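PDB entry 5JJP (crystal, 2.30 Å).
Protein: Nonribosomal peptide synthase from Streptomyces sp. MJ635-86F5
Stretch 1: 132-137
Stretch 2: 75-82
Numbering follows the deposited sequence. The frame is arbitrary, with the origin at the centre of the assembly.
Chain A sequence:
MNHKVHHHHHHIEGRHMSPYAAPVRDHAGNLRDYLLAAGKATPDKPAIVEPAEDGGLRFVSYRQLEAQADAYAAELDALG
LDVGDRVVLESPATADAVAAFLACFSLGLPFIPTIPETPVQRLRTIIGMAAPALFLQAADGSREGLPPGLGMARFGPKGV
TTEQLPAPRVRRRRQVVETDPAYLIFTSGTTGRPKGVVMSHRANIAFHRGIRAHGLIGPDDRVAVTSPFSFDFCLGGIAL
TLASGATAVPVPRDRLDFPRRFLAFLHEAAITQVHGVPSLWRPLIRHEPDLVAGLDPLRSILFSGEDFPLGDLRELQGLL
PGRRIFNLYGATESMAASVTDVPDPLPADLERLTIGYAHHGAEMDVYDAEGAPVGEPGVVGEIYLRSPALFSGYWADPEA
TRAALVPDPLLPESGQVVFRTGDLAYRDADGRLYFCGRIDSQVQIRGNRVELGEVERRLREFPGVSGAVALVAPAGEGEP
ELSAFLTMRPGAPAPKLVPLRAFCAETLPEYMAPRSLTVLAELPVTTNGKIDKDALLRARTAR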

# COMPACT_ATOMS: atom_id res chain seq x y z
N PRO A 132 -8.49 -0.12 -19.63
CA PRO A 132 -9.50 -0.31 -18.62
C PRO A 132 -10.87 -0.16 -19.26
O PRO A 132 -11.03 0.59 -20.19
CB PRO A 132 -9.28 0.87 -17.67
CG PRO A 132 -8.67 1.92 -18.53
CD PRO A 132 -7.75 1.14 -19.44
N ALA A 133 -11.83 -0.88 -18.73
CA ALA A 133 -13.19 -0.76 -19.17
C ALA A 133 -13.95 0.36 -18.47
O ALA A 133 -15.00 0.75 -18.96
CB ALA A 133 -13.90 -2.06 -18.92
N LEU A 134 -13.41 0.87 -17.36
CA LEU A 134 -14.13 1.89 -16.58
C LEU A 134 -13.18 2.88 -15.94
O LEU A 134 -12.14 2.51 -15.39
CB LEU A 134 -14.96 1.19 -15.51
CG LEU A 134 -15.86 2.07 -14.61
CD1 LEU A 134 -16.99 2.72 -15.39
CD2 LEU A 134 -16.42 1.23 -13.50
N PHE A 135 -13.51 4.15 -16.04
CA PHE A 135 -12.83 5.20 -15.32
C PHE A 135 -13.79 5.64 -14.23
O PHE A 135 -14.86 6.17 -14.51
CB PHE A 135 -12.52 6.36 -16.23
CG PHE A 135 -11.85 7.54 -15.53
CD1 PHE A 135 -10.49 7.55 -15.36
CD2 PHE A 135 -12.60 8.62 -15.06
CE1 PHE A 135 -9.87 8.61 -14.76
CE2 PHE A 135 -11.99 9.70 -14.47
CZ PHE A 135 -10.61 9.69 -14.33
N LEU A 136 -13.42 5.40 -12.98
CA LEU A 136 -14.31 5.57 -11.82
C LEU A 136 -13.75 6.67 -10.94
O LEU A 136 -12.69 6.49 -10.37
CB LEU A 136 -14.33 4.27 -11.05
CG LEU A 136 -15.14 4.29 -9.76
CD1 LEU A 136 -16.54 4.81 -10.01
CD2 LEU A 136 -15.19 2.90 -9.15
N GLN A 137 -14.39 7.84 -10.90
CA GLN A 137 -13.82 8.98 -10.19
C GLN A 137 -14.74 9.45 -9.04
O GLN A 137 -15.86 9.04 -8.96
CB GLN A 137 -13.50 10.15 -11.16
CG GLN A 137 -14.69 10.83 -11.78
CD GLN A 137 -14.30 11.87 -12.83
OE1 GLN A 137 -13.41 12.71 -12.63
NE2 GLN A 137 -15.00 11.85 -13.94
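Stretch 2, residues 75-82: ELDALGLD

Packing of residues 75-82, the tail of a helix and the loop that follows it, against residues 132-137, which lead into and along a β-strand. The contact is made wholly by apolar side chains; no hydrogen bond crosses between the two stretches, and together they bury 228 Å² of surface. The chains run in opposite senses: the start of stretch 2 lies near the far end of stretch 1, with the CA atoms of Leu76 and Leu136 9.8 Å apart, and its end lies near the beginning, where the CA atoms of Leu81 and Ala133 approach to 7.5 Å.

Glu75 is helical but out of reach of the strand, its carboxylate oxygens hydrogen-bonded elsewhere in the structure. Leu76, on the same helix, points its CA-to-CB bond toward the strand and, with chi angles m and t, packs against two leucines: its CD2 lies 3.9 Å from Leu134 CD2, and its CD1 4.2 Å from Leu136 CD2. Leu134 and Leu136 can both take part because side chains alternate along an extended strand; Phe135 between them is out of reach of stretch 2.

Asp77 and Ala78 make no contact with stretch 1. Here the backbone folds through a type I turn from Asp77 to Gly80, closed by a weak hydrogen bond from Gly80 N to Asp77 O (3.3 Å). Two backbone hydrogen bonds overlap the turn, Ala78 N to Glu75 O at 3.2 Å and Leu79 N to Leu76 O at 3.0 Å. The CA-to-CB bond of Leu79, within the turn, again points toward the strand, and its CD1 reaches Leu134 CD2 at 4.0 Å. That one methyl of Leu134 thus meets both Leu76 and Leu79.

Gly80 leaves helical conformation with a positive phi of 79°, a value that by itself favours glycine, and the chain then becomes extended at Leu81, with phi/psi of -69/155. Leu81, a buried residue in rotamer m, t, spreads its methyls over two neighbours: CD2 packs on Ala133 CB at 3.6 Å, the closest approach between the stretches, while CD1 lies 4.1 Å from Leu134 CB. The small side chain of Ala133 accompanies the short CA separation here. Leu134 is therefore the centre of the contact, touched by Leu76, Leu79 and Leu81. Asp82 carries the extended backbone onward beyond reach of stretch 1.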

# COMPACT_ATOMS: atom_id res chain seq x y z
N GLU A 75 -24.01 -1.82 -7.46
CA GLU A 75 -24.19 -0.90 -8.59
C GLU A 75 -23.09 -1.11 -9.67
O GLU A 75 -23.40 -1.14 -10.85
CB GLU A 75 -24.21 0.54 -8.10
CG GLU A 75 -25.48 0.90 -7.35
CD GLU A 75 -25.35 2.23 -6.59
OE1 GLU A 75 -26.06 3.21 -6.99
OE2 GLU A 75 -24.53 2.31 -5.59
N LEU A 76 -21.84 -1.32 -9.25
CA LEU A 76 -20.81 -1.57 -10.22
C LEU A 76 -21.07 -2.87 -10.96
O LEU A 76 -20.79 -2.95 -12.15
CB LEU A 76 -19.42 -1.59 -9.59
CG LEU A 76 -18.92 -0.22 -9.13
CD1 LEU A 76 -17.68 -0.37 -8.28
CD2 LEU A 76 -18.61 0.66 -10.30
N ASP A 77 -21.62 -3.87 -10.26
CA ASP A 77 -21.82 -5.17 -10.88
C ASP A 77 -22.91 -5.10 -11.95
O ASP A 77 -22.93 -5.96 -12.86
CB ASP A 77 -22.18 -6.23 -9.84
CG ASP A 77 -22.04 -7.66 -10.37
OD1 ASP A 77 -21.10 -8.00 -11.06
OD2 ASP A 77 -22.89 -8.49 -10.04
N ALA A 78 -23.78 -4.10 -11.88
CA ALA A 78 -24.83 -3.96 -12.89
C ALA A 78 -24.22 -3.48 -14.23
O ALA A 78 -24.92 -3.43 -15.23
CB ALA A 78 -25.92 -3.00 -12.43
N LEU A 79 -22.95 -3.07 -14.23
CA LEU A 79 -22.33 -2.60 -15.46
C LEU A 79 -21.88 -3.74 -16.36
O LEU A 79 -21.54 -3.53 -17.52
CB LEU A 79 -21.17 -1.67 -15.16
CG LEU A 79 -21.55 -0.44 -14.37
CD1 LEU A 79 -20.31 0.37 -14.10
CD2 LEU A 79 -22.55 0.38 -15.14
N GLY A 80 -21.91 -4.96 -15.84
CA GLY A 80 -21.64 -6.12 -16.67
C GLY A 80 -20.18 -6.38 -16.94
O GLY A 80 -19.87 -7.17 -17.83
N LEU A 81 -19.28 -5.74 -16.18
CA LEU A 81 -17.84 -5.99 -16.39
C LEU A 81 -17.46 -7.41 -15.94
O LEU A 81 -18.10 -7.95 -15.06
CB LEU A 81 -16.98 -4.97 -15.68
CG LEU A 81 -17.25 -3.50 -15.99
CD1 LEU A 81 -16.34 -2.66 -15.10
CD2 LEU A 81 -16.93 -3.20 -17.44
N ASP A 82 -16.40 -7.95 -16.52
CA ASP A 82 -15.92 -9.30 -16.21
C ASP A 82 -14.77 -9.26 -15.20
O ASP A 82 -14.05 -8.27 -15.15
CB ASP A 82 -15.39 -9.94 -17.50
CG ASP A 82 -15.51 -11.47 -17.52
OD1 ASP A 82 -16.05 -12.07 -16.58
OD2 ASP A 82 -15.13 -12.06 -18.55